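Local coordinates for protein pyridoxamine 5'-phosphate oxidase-related, FMN-binding (PDB 3F7E) that probably binds the deazaflavin coenzyme F420 and uses it in reductase chemistry on CH-CH groups, within a fold related to FMN-binding pyridoxamine 5'-phosphate oxidases, at residues Pro15-Leu20 / Val31-Phe36; Ser10-Pro15 / Met65-Pro70; Val87-Gly92 / Arg116-Val121; Trp35-Gly40 / Leu96-Arg101. All coordinates share one frame; numbering follows the deposited sequence.

How the contacts relate
From the N terminus, helix 9-13 leads into strand 18-23, which lies between strands 29-34 and 62-68 in the sheet. Contact 1 closes a short loop by pairing strand 18-23 with strand 29-34; it is nested inside the longer loop of contact 2, which lays helix 9-13 against strand 62-68. The two share Pro15 and touch directly, His19 N lying 2.8 Å from Ser66 O. Contact 4 starts at Trp35 and Phe36, where contact 1 ends, and brings helix 93-101 to strand 37-38. It crosses contact 2, with Arg101 NH2 2.8 Å from Arg14 O, and also contact 3, which pairs strand 76-88 with strand 116-127 and closes the loop holding that helix.

Contact 1 (Pro15-Leu20 / Val31-Phe36); sequences PLYGHL and VNAMWF
Strands 18-20 and 31-34 run antiparallel at 150°, their axes 4.5 Å apart, with reciprocal backbone hydrogen bonds at Gly18-Met34 and Leu20-Asn32; Gly18 N to Met34 O measures 3.0 Å. The non-hydrogen-bonded pair His19-Ala33 lies between them, and Ala33 CA sits over one face of the imidazole. The opposite face of the hairpin carries Leu20 and selenomethionine Met34, Leu20 CB meeting Met34 CG at 3.9 Å. Where the strands give way to loop, Tyr17 and Trp35 lie side by side and point the same way. Their ring planes are 30° apart and slid so far that they barely overlap, with Tyr17 CE2 3.5 Å from Trp35 CD1. Phe36 CG stands between its backbone N and carbonyl carbon (chi1 66°), and the ring turns its edge to Gly18 N. On the His19 side the second subunit packs, its own His19 stacking on this one. This is a beta hairpin at the edge of this chain's antiparallel sheet, within the FMN-binding split-barrel fold of the family.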
loop_
_atom_site.group_PDB
_atom_site.type_symbol
_atom_site.label_atom_id
_atom_site.label_comp_id
_atom_site.label_asym_id
_atom_site.label_seq_id
_atom_site.Cartn_x
_atom_site.Cartn_y
_atom_site.Cartn_z
ATOM N N PRO A 15 10.731 -11.995 -3.327
ATOM C CA PRO A 15 10.060 -12.057 -2.013
ATOM C C PRO A 15 9.999 -10.671 -1.353
ATOM O O PRO A 15 10.659 -10.416 -0.320
ATOM C CB PRO A 15 10.933 -13.053 -1.230
ATOM C CG PRO A 15 12.324 -12.867 -1.811
ATOM C CD PRO A 15 12.115 -12.537 -3.288
ATOM N N LEU A 16 9.198 -9.792 -1.958
ATOM C CA LEU A 16 8.993 -8.446 -1.455
ATOM C C LEU A 16 7.588 -8.326 -0.878
ATOM O O LEU A 16 6.669 -9.024 -1.307
ATOM C CB LEU A 16 9.148 -7.424 -2.588
ATOM C CG LEU A 16 10.517 -7.437 -3.291
ATOM C CD1 LEU A 16 10.496 -6.425 -4.457
ATOM C CD2 LEU A 16 11.658 -7.160 -2.307
ATOM N N TYR A 17 7.382 -7.418 0.073
ATOM C CA TYR A 17 6.015 -7.166 0.515
ATOM C C TYR A 17 5.204 -6.444 -0.542
ATOM O O TYR A 17 5.683 -5.542 -1.225
ATOM C CB TYR A 17 6.009 -6.344 1.797
ATOM C CG TYR A 17 6.377 -7.152 3.000
ATOM C CD1 TYR A 17 7.700 -7.182 3.453
ATOM C CD2 TYR A 17 5.406 -7.878 3.694
ATOM C CE1 TYR A 17 8.048 -7.917 4.563
ATOM C CE2 TYR A 17 5.736 -8.627 4.811
ATOM C CZ TYR A 17 7.067 -8.650 5.231
ATOM O OH TYR A 17 7.420 -9.373 6.350
ATOM N N GLY A 18 3.952 -6.859 -0.683
ATOM C CA GLY A 18 2.998 -6.114 -1.470
ATOM C C GLY A 18 1.970 -5.453 -0.565
ATOM O O GLY A 18 1.445 -6.087 0.338
ATOM N N HIS A 19 1.667 -4.195 -0.831
ATOM C CA HIS A 19 0.752 -3.447 0.038
ATOM C C HIS A 19 -0.588 -3.489 -0.685
ATOM O O HIS A 19 -0.792 -2.861 -1.716
ATOM C CB HIS A 19 1.300 -2.040 0.269
ATOM C CG HIS A 19 2.552 -2.063 1.078
ATOM N ND1 HIS A 19 3.812 -2.442 0.640
ATOM C CD2 HIS A 19 2.680 -1.755 2.389
ATOM C CE1 HIS A 19 4.654 -2.345 1.669
ATOM N NE2 HIS A 19 3.986 -1.932 2.731
ATOM N N LEU A 20 -1.502 -4.304 -0.150
ATOM C CA LEU A 20 -2.770 -4.662 -0.806
ATOM C C LEU A 20 -3.896 -3.805 -0.263
ATOM O O LEU A 20 -4.165 -3.821 0.937
ATOM C CB LEU A 20 -3.081 -6.164 -0.588
ATOM C CG LEU A 20 -4.357 -6.625 -1.294
ATOM C CD1 LEU A 20 -4.177 -6.619 -2.836
ATOM C CD2 LEU A 20 -4.719 -8.026 -0.826
ATOM N N VAL A 31 -5.507 -0.687 3.599
ATOM C CA VAL A 31 -4.307 -1.194 2.933
ATOM C C VAL A 31 -3.416 -1.862 3.981
ATOM O O VAL A 31 -3.216 -1.345 5.099
ATOM C CB VAL A 31 -3.587 -0.074 2.121
ATOM C CG1 VAL A 31 -3.149 1.079 3.007
ATOM C CG2 VAL A 31 -2.408 -0.616 1.359
ATOM N N ASN A 32 -2.852 -3.001 3.615
ATOM C CA ASN A 32 -2.059 -3.814 4.537
ATOM C C ASN A 32 -0.870 -4.418 3.812
ATOM O O ASN A 32 -0.992 -4.883 2.671
ATOM C CB ASN A 32 -2.892 -4.970 5.107
ATOM C CG ASN A 32 -4.111 -4.482 5.832
ATOM O OD1 ASN A 32 -3.995 -3.974 6.960
ATOM N ND2 ASN A 32 -5.288 -4.580 5.193
ATOM N N ALA A 33 0.281 -4.467 4.479
ATOM C CA ALA A 33 1.467 -5.136 3.930
ATOM C C ALA A 33 1.220 -6.643 3.970
ATOM O O ALA A 33 0.783 -7.186 4.987
ATOM C CB ALA A 33 2.688 -4.770 4.764
HETATM N N MSE A 34 1.503 -7.343 2.862
HETATM C CA MSE A 34 1.173 -8.781 2.681
HETATM C C MSE A 34 2.318 -9.538 1.989
HETATM O O MSE A 34 2.936 -8.994 1.087
HETATM C CB MSE A 34 -0.076 -8.951 1.768
HETATM C CG MSE A 34 -1.317 -8.256 2.237
HETATM SE SE MSE A 34 -2.033 -9.092 3.840
HETATM C CE MSE A 34 -3.715 -8.167 3.908
ATOM N N TRP A 35 2.556 -10.794 2.346
ATOM C CA TRP A 35 3.244 -11.703 1.432
ATOM C C TRP A 35 2.307 -12.014 0.263
ATOM O O TRP A 35 1.074 -12.049 0.438
ATOM C CB TRP A 35 3.643 -12.968 2.190
ATOM C CG TRP A 35 4.793 -12.755 3.212
ATOM C CD1 TRP A 35 5.699 -11.726 3.241
ATOM C CD2 TRP A 35 5.169 -13.639 4.273
ATOM N NE1 TRP A 35 6.588 -11.893 4.287
ATOM C CE2 TRP A 35 6.286 -13.071 4.921
ATOM C CE3 TRP A 35 4.653 -14.847 4.751
ATOM C CZ2 TRP A 35 6.896 -13.677 6.021
ATOM C CZ3 TRP A 35 5.262 -15.446 5.855
ATOM C CH2 TRP A 35 6.380 -14.865 6.462
ATOM N N PHE A 36 2.888 -12.248 -0.916
ATOM C CA PHE A 36 2.091 -12.658 -2.059
ATOM C C PHE A 36 2.851 -13.720 -2.832
ATOM O O PHE A 36 4.093 -13.823 -2.738
ATOM C CB PHE A 36 1.696 -11.475 -2.974
ATOM C CG PHE A 36 2.862 -10.823 -3.656
ATOM C CD1 PHE A 36 3.533 -9.785 -3.043
ATOM C CD2 PHE A 36 3.334 -11.275 -4.884
ATOM C CE1 PHE A 36 4.632 -9.191 -3.645
ATOM C CE2 PHE A 36 4.429 -10.700 -5.489
ATOM C CZ PHE A 36 5.075 -9.648 -4.873
HETATM O O HOH W 1 -6.594 -4.646 2.423
#

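Contact 2 (Ser10-Pro15 / Met65-Pro70); sequences SLLERP and MSVIDP
Asp69 OD1 receives Arg14 NH2 at 2.9 Å in a salt bridge with an N-H...O angle of 160°. The oxygen lies in the guanidinium plane, at its edge, yet the nitrogen comes from above the carboxylate plane; the two planes are 73° apart. Water 2 spans the other branches, accepting from Arg14 NH1 and donating to Asp69 OD2 at 2.8 Å. Asp69 OD2 also takes the backbone N atoms of Asp71 and Asn72, which tie the carboxylate to the backbone just after it. Arg14 and Pro70 reach toward each other tip to tip, with Arg14 NH1 3.5 Å from Pro70 CD.

The contact seats the short, weakly bonded helix 9-13 on strand 62-68 of the antiparallel sheet in this split-barrel fold, and the ion pair lies just past the end of the strand. Farther inward the meeting is apolar. Leu11 crosses Asp69 at about a right angle and brings CD2 to 4.1 Å from Asp69 CB, while its CB approaches Val67 CG1. Leu12 and selenomethionine Met65 slide past each other in opposite directions. Met65 bends at chi3 (80°), a turn that places CE, the atom that meets Leu12 CD2 at 3.7 Å. The same Leu12 CD2 lies 4.2 Å from Val67 CG1. Leu77 of the adjoining strand packs on Leu11, Leu12 and Val67, and Phe36 and Phe45 touch Met65.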
loop_
_atom_site.group_PDB
_atom_site.type_symbol
_atom_site.label_atom_id
_atom_site.label_comp_id
_atom_site.label_asym_id
_atom_site.label_seq_id
_atom_site.Cartn_x
_atom_site.Cartn_y
_atom_site.Cartn_z
ATOM N N SER A 10 9.868 -9.112 -12.948
ATOM C CA SER A 10 10.878 -9.458 -11.967
ATOM C C SER A 10 10.517 -9.035 -10.541
ATOM O O SER A 10 10.873 -9.745 -9.591
ATOM C CB SER A 10 12.211 -8.839 -12.377
ATOM O OG SER A 10 12.038 -7.479 -12.718
ATOM N N LEU A 11 9.833 -7.891 -10.385
ATOM C CA LEU A 11 9.418 -7.391 -9.064
ATOM C C LEU A 11 8.419 -8.345 -8.452
ATOM O O LEU A 11 8.468 -8.575 -7.254
ATOM C CB LEU A 11 8.845 -5.961 -9.105
ATOM C CG LEU A 11 9.851 -4.817 -9.190
ATOM C CD1 LEU A 11 9.118 -3.525 -9.467
ATOM C CD2 LEU A 11 10.659 -4.736 -7.890
ATOM N N LEU A 12 7.553 -8.943 -9.270
ATOM C CA LEU A 12 6.557 -9.877 -8.764
ATOM C C LEU A 12 7.145 -11.235 -8.453
ATOM O O LEU A 12 6.518 -12.022 -7.755
ATOM C CB LEU A 12 5.417 -10.033 -9.756
ATOM C CG LEU A 12 4.640 -8.752 -10.047
ATOM C CD1 LEU A 12 3.554 -9.048 -11.078
ATOM C CD2 LEU A 12 4.001 -8.160 -8.771
ATOM N N GLU A 13 8.330 -11.533 -9.011
ATOM C CA GLU A 13 8.995 -12.809 -8.725
ATOM C C GLU A 13 9.833 -12.818 -7.450
ATOM O O GLU A 13 10.304 -13.862 -6.985
ATOM C CB GLU A 13 9.858 -13.220 -9.930
ATOM C CG GLU A 13 8.970 -13.597 -11.131
ATOM C CD GLU A 13 9.754 -13.992 -12.378
ATOM O OE1 GLU A 13 10.981 -13.852 -12.388
ATOM O OE2 GLU A 13 9.137 -14.441 -13.366
ATOM N N ARG A 14 10.037 -11.634 -6.898
ATOM C CA ARG A 14 10.875 -11.468 -5.723
ATOM C C ARG A 14 10.069 -11.557 -4.426
ATOM O O ARG A 14 8.867 -11.211 -4.405
ATOM C CB ARG A 14 11.608 -10.126 -5.793
ATOM C CG ARG A 14 12.661 -10.110 -6.914
ATOM C CD ARG A 14 13.221 -8.732 -7.169
ATOM N NE ARG A 14 13.924 -8.183 -6.007
ATOM C CZ ARG A 14 14.399 -6.939 -5.927
ATOM N NH1 ARG A 14 15.008 -6.512 -4.814
ATOM N NH2 ARG A 14 14.266 -6.109 -6.958
ATOM N N PRO A 15 10.731 -11.995 -3.327
ATOM C CA PRO A 15 10.060 -12.057 -2.013
ATOM C C PRO A 15 9.999 -10.671 -1.353
ATOM O O PRO A 15 10.659 -10.416 -0.320
ATOM C CB PRO A 15 10.933 -13.053 -1.230
ATOM C CG PRO A 15 12.324 -12.867 -1.811
ATOM C CD PRO A 15 12.115 -12.537 -3.288
HETATM N N MSE A 65 -2.492 -3.496 -5.576
HETATM C CA MSE A 65 -1.288 -3.849 -4.796
HETATM C C MSE A 65 -0.119 -3.013 -5.282
HETATM O O MSE A 65 0.121 -2.858 -6.488
HETATM C CB MSE A 65 -0.927 -5.336 -4.960
HETATM C CG MSE A 65 0.167 -5.785 -4.013
HETATM SE SE MSE A 65 0.734 -7.621 -4.270
HETATM C CE MSE A 65 1.903 -7.337 -5.791
ATOM N N SER A 66 0.618 -2.468 -4.322
ATOM C CA SER A 66 1.826 -1.673 -4.554
ATOM C C SER A 66 3.044 -2.427 -4.032
ATOM O O SER A 66 3.110 -2.831 -2.863
ATOM C CB SER A 66 1.680 -0.333 -3.808
ATOM O OG SER A 66 2.923 0.357 -3.764
ATOM N N VAL A 67 4.110 -2.644 -4.955
ATOM C CA VAL A 67 5.374 -3.261 -4.575
ATOM C C VAL A 67 6.467 -2.306 -5.040
ATOM O O VAL A 67 6.395 -1.752 -6.140
ATOM C CB VAL A 67 5.492 -4.742 -5.093
ATOM C CG1 VAL A 67 5.384 -4.812 -6.600
ATOM C CG2 VAL A 67 6.766 -5.426 -4.591
ATOM N N ILE A 68 7.443 -2.070 -4.165
ATOM C CA ILE A 68 8.549 -1.187 -4.483
ATOM C C ILE A 68 9.867 -1.912 -4.300
ATOM O O ILE A 68 10.019 -2.735 -3.395
ATOM C CB ILE A 68 8.470 0.142 -3.662
ATOM C CG1 ILE A 68 9.456 1.197 -4.178
ATOM C CG2 ILE A 68 8.646 -0.106 -2.151
ATOM C CD1 ILE A 68 9.179 2.593 -3.627
ATOM N N ASP A 69 10.827 -1.639 -5.182
ATOM C CA ASP A 69 12.162 -2.193 -5.010
ATOM C C ASP A 69 12.722 -1.628 -3.685
ATOM O O ASP A 69 12.644 -0.422 -3.454
ATOM C CB ASP A 69 13.018 -1.811 -6.223
ATOM C CG ASP A 69 14.407 -2.423 -6.187
ATOM O OD1 ASP A 69 14.712 -3.280 -7.036
ATOM O OD2 ASP A 69 15.175 -2.046 -5.275
ATOM N N PRO A 70 13.251 -2.506 -2.810
ATOM C CA PRO A 70 13.659 -2.033 -1.475
ATOM C C PRO A 70 14.892 -1.138 -1.468
ATOM O O PRO A 70 15.143 -0.432 -0.480
ATOM C CB PRO A 70 13.939 -3.334 -0.715
ATOM C CG PRO A 70 14.301 -4.332 -1.817
ATOM C CD PRO A 70 13.394 -3.972 -2.949
HETATM O O HOH W 2 16.803 -4.282 -4.926
#

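Contact 3 (Val87-Gly92 / Arg116-Val121); sequences VPDPTG and RVIIVV
Val87 and Ile118 face each other as an antiparallel hydrogen-bonded pair, joined by two backbone bonds: Ile118 N to Val87 O at 2.7 Å and Val87 N to Ile118 O at 2.9 Å. Both side chains leave on the same face of the sheet, their CB atoms 4.2 Å apart. Ile118 CG1 is anti to the carbonyl carbon (chi1 -46°), and it lies 3.6 Å from Val87 O and 4.0 Å from Asp89 CB, so this one branch touches both Val87 and the first residue of the turn. Val117 CA adds a C-H...O contact to Val87 O.

These bonds join neighbouring strands 76-88 and 116-127 of the antiparallel sheet at the point where the first strand ends and a type I beta turn, Asp89 to Gly92, leads into helix 93-101. Asp89 adds one more backbone bond: its N donates to Arg116 O at 2.8 Å with an N-H...O angle of 161°, the donor standing above the carbonyl plane. Its carboxylate is turned to the start of the helix, OD1 accepting from Phe94 N and OD2 from Tyr95 N. Water 3 lies 2.7 Å from Asp89 OD2 and donates to it, as it does to the backbone oxygen of Val117. Arg116 meets the turn with CB, 3.5 Å from Asp89 O; beyond that its chain bends at chi2, and the guanidinium pairs through NE with Asp112 and bonds through NH1 to Thr46.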
loop_
_atom_site.group_PDB
_atom_site.type_symbol
_atom_site.label_atom_id
_atom_site.label_comp_id
_atom_site.label_asym_id
_atom_site.label_seq_id
_atom_site.Cartn_x
_atom_site.Cartn_y
_atom_site.Cartn_z
ATOM N N VAL A 87 -10.283 -19.810 -2.049
ATOM C CA VAL A 87 -10.150 -21.263 -1.897
ATOM C C VAL A 87 -9.827 -21.586 -0.432
ATOM O O VAL A 87 -8.822 -21.116 0.070
ATOM C CB VAL A 87 -9.061 -21.826 -2.844
ATOM C CG1 VAL A 87 -8.914 -23.349 -2.654
ATOM C CG2 VAL A 87 -9.425 -21.498 -4.271
ATOM N N PRO A 88 -10.653 -22.411 0.248
ATOM C CA PRO A 88 -10.281 -22.779 1.625
ATOM C C PRO A 88 -8.902 -23.416 1.746
ATOM O O PRO A 88 -8.515 -24.250 0.918
ATOM C CB PRO A 88 -11.391 -23.750 2.053
ATOM C CG PRO A 88 -12.586 -23.310 1.228
ATOM C CD PRO A 88 -11.968 -22.963 -0.127
ATOM N N ASP A 89 -8.177 -23.024 2.801
ATOM C CA ASP A 89 -6.849 -23.543 3.117
ATOM C C ASP A 89 -6.822 -24.033 4.576
ATOM O O ASP A 89 -5.980 -23.565 5.354
ATOM C CB ASP A 89 -5.818 -22.409 2.926
ATOM C CG ASP A 89 -4.361 -22.840 3.144
ATOM O OD1 ASP A 89 -3.993 -24.002 2.823
ATOM O OD2 ASP A 89 -3.574 -21.971 3.582
ATOM N N PRO A 90 -7.729 -24.961 4.958
ATOM C CA PRO A 90 -7.878 -25.314 6.383
ATOM C C PRO A 90 -6.676 -26.006 7.034
ATOM O O PRO A 90 -6.618 -26.082 8.264
ATOM C CB PRO A 90 -9.122 -26.209 6.389
ATOM C CG PRO A 90 -9.119 -26.854 5.001
ATOM C CD PRO A 90 -8.672 -25.718 4.093
ATOM N N THR A 91 -5.748 -26.529 6.232
ATOM C CA THR A 91 -4.506 -27.098 6.778
ATOM C C THR A 91 -3.383 -26.064 6.900
ATOM O O THR A 91 -2.349 -26.346 7.518
ATOM C CB THR A 91 -3.938 -28.284 5.933
ATOM O OG1 THR A 91 -3.388 -27.772 4.710
ATOM C CG2 THR A 91 -4.994 -29.335 5.610
ATOM N N GLY A 92 -3.591 -24.871 6.327
ATOM C CA GLY A 92 -2.557 -23.841 6.344
ATOM C C GLY A 92 -1.401 -24.103 5.394
ATOM O O GLY A 92 -0.390 -23.413 5.450
ATOM N N ARG A 116 -8.470 -20.192 7.378
ATOM C CA ARG A 116 -7.588 -19.686 6.331
ATOM C C ARG A 116 -8.133 -19.941 4.939
ATOM O O ARG A 116 -8.706 -21.020 4.691
ATOM C CB ARG A 116 -6.177 -20.300 6.473
ATOM C CG ARG A 116 -5.336 -19.674 7.603
ATOM C CD ARG A 116 -4.697 -18.367 7.172
ATOM N NE ARG A 116 -4.248 -17.599 8.338
ATOM C CZ ARG A 116 -3.711 -16.395 8.250
ATOM N NH1 ARG A 116 -3.463 -15.845 7.064
ATOM N NH2 ARG A 116 -3.385 -15.749 9.360
ATOM N N VAL A 117 -7.917 -18.978 4.039
ATOM C CA VAL A 117 -8.284 -19.097 2.637
ATOM C C VAL A 117 -7.133 -18.582 1.782
ATOM O O VAL A 117 -6.230 -17.866 2.252
ATOM C CB VAL A 117 -9.593 -18.318 2.298
ATOM C CG1 VAL A 117 -10.815 -18.912 3.024
ATOM C CG2 VAL A 117 -9.441 -16.830 2.635
ATOM N N ILE A 118 -7.210 -18.937 0.500
ATOM C CA ILE A 118 -6.338 -18.411 -0.541
ATOM C C ILE A 118 -7.164 -17.441 -1.365
ATOM O O ILE A 118 -8.206 -17.822 -1.906
ATOM C CB ILE A 118 -5.824 -19.519 -1.481
ATOM C CG1 ILE A 118 -5.315 -20.742 -0.698
ATOM C CG2 ILE A 118 -4.802 -18.939 -2.446
ATOM C CD1 ILE A 118 -4.874 -21.897 -1.580
ATOM N N ILE A 119 -6.720 -16.190 -1.428
ATOM C CA ILE A 119 -7.403 -15.164 -2.242
ATOM C C ILE A 119 -6.675 -15.054 -3.576
ATOM O O ILE A 119 -5.460 -14.830 -3.579
ATOM C CB ILE A 119 -7.388 -13.778 -1.532
ATOM C CG1 ILE A 119 -7.973 -13.854 -0.119
ATOM C CG2 ILE A 119 -8.066 -12.717 -2.389
ATOM C CD1 ILE A 119 -9.412 -14.149 -0.060
ATOM N N VAL A 120 -7.399 -15.233 -4.685
ATOM C CA VAL A 120 -6.793 -15.288 -6.020
ATOM C C VAL A 120 -7.207 -14.046 -6.804
ATOM O O VAL A 120 -8.412 -13.814 -6.991
ATOM C CB VAL A 120 -7.261 -16.561 -6.781
ATOM C CG1 VAL A 120 -6.536 -16.649 -8.089
ATOM C CG2 VAL A 120 -7.022 -17.792 -5.912
ATOM N N VAL A 121 -6.226 -13.247 -7.229
ATOM C CA VAL A 121 -6.470 -11.966 -7.884
ATOM C C VAL A 121 -5.901 -11.984 -9.306
ATOM O O VAL A 121 -4.724 -12.298 -9.517
ATOM C CB VAL A 121 -5.786 -10.815 -7.098
ATOM C CG1 VAL A 121 -5.791 -9.501 -7.883
ATOM C CG2 VAL A 121 -6.443 -10.655 -5.731
HETATM O O HOH W 3 -4.097 -19.333 3.409
#

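Contact 4 (Trp35-Gly40 / Leu96-Arg101); sequences WFAWDG and LKLNDR
Arg101 crosses Phe36 with its guanidinium inclined 54° to the phenyl plane, and it does two things there at once. Its chain bends at chi3 (112°), the torsion that places NE, and the edge of the group grips Phe36 O side-on: NE donates at 2.8 Å with an N-H...O angle of 154°, and NH2 donates to that same Phe36 O at 2.9 Å, less straight. The oxygen lies in the guanidinium plane, while of the two donors NE is in the carbonyl plane and NH2 is tilted from it. NH2 also stands over one face of the phenyl ring, offset toward the rim and 3.6 Å from Phe36 CE2; with CZ 5.1 Å from the ring centroid, any cation-pi attraction is weak.

Trp35 and Asn99 lie side by side and point the same way. Asn99 OD1 comes within 3.2 Å of Trp35 CH2, but its hydrogen bond goes to Leu106 N, as ND2 bonds to Gly104 O, so the loop after the helix holds the amide in place. Leu98 points toward the 35-40 segment, its CD2 3.5 Å from Phe36 C and 3.7 Å from Ala37 CB. NH2 of Arg101 has a further acceptor in Arg14 O. A positive group thus ties two backbone carbonyls from separate parts of the chain to helix 93-101, and its charge would probably polarise the doubly gripped Phe36 carbonyl.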
loop_
_atom_site.group_PDB
_atom_site.type_symbol
_atom_site.label_atom_id
_atom_site.label_comp_id
_atom_site.label_asym_id
_atom_site.label_seq_id
_atom_site.Cartn_x
_atom_site.Cartn_y
_atom_site.Cartn_z
ATOM N N TRP A 35 2.556 -10.794 2.346
ATOM C CA TRP A 35 3.244 -11.703 1.432
ATOM C C TRP A 35 2.307 -12.014 0.263
ATOM O O TRP A 35 1.074 -12.049 0.438
ATOM C CB TRP A 35 3.643 -12.968 2.190
ATOM C CG TRP A 35 4.793 -12.755 3.212
ATOM C CD1 TRP A 35 5.699 -11.726 3.241
ATOM C CD2 TRP A 35 5.169 -13.639 4.273
ATOM N NE1 TRP A 35 6.588 -11.893 4.287
ATOM C CE2 TRP A 35 6.286 -13.071 4.921
ATOM C CE3 TRP A 35 4.653 -14.847 4.751
ATOM C CZ2 TRP A 35 6.896 -13.677 6.021
ATOM C CZ3 TRP A 35 5.262 -15.446 5.855
ATOM C CH2 TRP A 35 6.380 -14.865 6.462
ATOM N N PHE A 36 2.888 -12.248 -0.916
ATOM C CA PHE A 36 2.091 -12.658 -2.059
ATOM C C PHE A 36 2.851 -13.720 -2.832
ATOM O O PHE A 36 4.093 -13.823 -2.738
ATOM C CB PHE A 36 1.696 -11.475 -2.974
ATOM C CG PHE A 36 2.862 -10.823 -3.656
ATOM C CD1 PHE A 36 3.533 -9.785 -3.043
ATOM C CD2 PHE A 36 3.334 -11.275 -4.884
ATOM C CE1 PHE A 36 4.632 -9.191 -3.645
ATOM C CE2 PHE A 36 4.429 -10.700 -5.489
ATOM C CZ PHE A 36 5.075 -9.648 -4.873
ATOM N N ALA A 37 2.123 -14.460 -3.662
ATOM C CA ALA A 37 2.729 -15.371 -4.636
ATOM C C ALA A 37 2.226 -14.995 -6.023
ATOM O O ALA A 37 1.065 -14.673 -6.178
ATOM C CB ALA A 37 2.361 -16.824 -4.328
ATOM N N TRP A 38 3.095 -15.024 -7.024
ATOM C CA TRP A 38 2.761 -14.736 -8.416
ATOM C C TRP A 38 3.152 -15.934 -9.257
ATOM O O TRP A 38 4.277 -16.417 -9.148
ATOM C CB TRP A 38 3.561 -13.506 -8.858
ATOM C CG TRP A 38 3.542 -13.184 -10.337
ATOM C CD1 TRP A 38 4.611 -13.266 -11.224
ATOM C CD2 TRP A 38 2.444 -12.677 -11.098
ATOM N NE1 TRP A 38 4.228 -12.837 -12.463
ATOM C CE2 TRP A 38 2.905 -12.485 -12.426
ATOM C CE3 TRP A 38 1.105 -12.387 -10.797
ATOM C CZ2 TRP A 38 2.089 -11.988 -13.436
ATOM C CZ3 TRP A 38 0.291 -11.899 -11.802
ATOM C CH2 TRP A 38 0.786 -11.712 -13.117
ATOM N N ASP A 39 2.227 -16.428 -10.075
ATOM C CA ASP A 39 2.508 -17.601 -10.908
ATOM C C ASP A 39 2.651 -17.255 -12.395
ATOM O O ASP A 39 2.683 -18.163 -13.225
ATOM C CB ASP A 39 1.435 -18.689 -10.687
ATOM C CG ASP A 39 0.085 -18.318 -11.241
ATOM O OD1 ASP A 39 -0.817 -19.177 -11.118
ATOM O OD2 ASP A 39 -0.058 -17.197 -11.794
ATOM N N GLY A 40 2.752 -15.963 -12.724
ATOM C CA GLY A 40 2.806 -15.482 -14.119
ATOM C C GLY A 40 1.454 -15.022 -14.650
ATOM O O GLY A 40 1.375 -14.373 -15.706
ATOM N N LEU A 96 1.905 -21.777 4.559
ATOM C CA LEU A 96 3.283 -22.237 4.735
ATOM C C LEU A 96 4.120 -22.125 3.462
ATOM O O LEU A 96 5.315 -21.843 3.541
ATOM C CB LEU A 96 3.305 -23.666 5.266
ATOM C CG LEU A 96 2.844 -23.845 6.710
ATOM C CD1 LEU A 96 2.990 -25.305 7.119
ATOM C CD2 LEU A 96 3.673 -22.952 7.659
ATOM N N LYS A 97 3.515 -22.335 2.292
ATOM C CA LYS A 97 4.235 -22.054 1.046
ATOM C C LYS A 97 4.667 -20.587 0.907
ATOM O O LYS A 97 5.775 -20.308 0.425
ATOM C CB LYS A 97 3.386 -22.450 -0.147
ATOM C CG LYS A 97 3.226 -23.941 -0.339
ATOM C CD LYS A 97 2.442 -24.222 -1.627
ATOM C CE LYS A 97 2.244 -25.706 -1.849
ATOM N NZ LYS A 97 3.521 -26.332 -2.238
ATOM N N LEU A 98 3.800 -19.653 1.317
ATOM C CA LEU A 98 4.161 -18.215 1.286
ATOM C C LEU A 98 5.304 -17.952 2.254
ATOM O O LEU A 98 6.289 -17.310 1.905
ATOM C CB LEU A 98 2.971 -17.270 1.589
ATOM C CG LEU A 98 1.970 -17.055 0.471
ATOM C CD1 LEU A 98 0.940 -16.095 1.016
ATOM C CD2 LEU A 98 2.721 -16.419 -0.641
ATOM N N ASN A 99 5.222 -18.503 3.463
ATOM C CA ASN A 99 6.321 -18.340 4.409
ATOM C C ASN A 99 7.637 -18.843 3.825
ATOM O O ASN A 99 8.687 -18.182 3.946
ATOM C CB ASN A 99 6.046 -19.061 5.715
ATOM C CG ASN A 99 7.174 -18.876 6.683
ATOM O OD1 ASN A 99 7.354 -17.785 7.216
ATOM N ND2 ASN A 99 7.992 -19.912 6.853
ATOM N N ASP A 100 7.576 -19.999 3.162
ATOM C CA ASP A 100 8.764 -20.571 2.533
ATOM C C ASP A 100 9.319 -19.650 1.438
ATOM O O ASP A 100 10.548 -19.477 1.338
ATOM C CB ASP A 100 8.435 -21.937 1.963
ATOM C CG ASP A 100 9.673 -22.728 1.586
ATOM O OD1 ASP A 100 10.618 -22.828 2.401
ATOM O OD2 ASP A 100 9.682 -23.255 0.466
ATOM N N ARG A 101 8.439 -19.084 0.609
ATOM C CA ARG A 101 8.835 -18.149 -0.452
ATOM C C ARG A 101 9.637 -16.958 0.108
ATOM O O ARG A 101 10.521 -16.406 -0.554
ATOM C CB ARG A 101 7.591 -17.641 -1.213
ATOM C CG ARG A 101 7.938 -16.837 -2.449
ATOM C CD ARG A 101 6.766 -16.588 -3.361
ATOM N NE ARG A 101 6.409 -15.184 -3.371
ATOM C CZ ARG A 101 7.167 -14.185 -3.828
ATOM N NH1 ARG A 101 8.389 -14.403 -4.312
ATOM N NH2 ARG A 101 6.704 -12.955 -3.774
#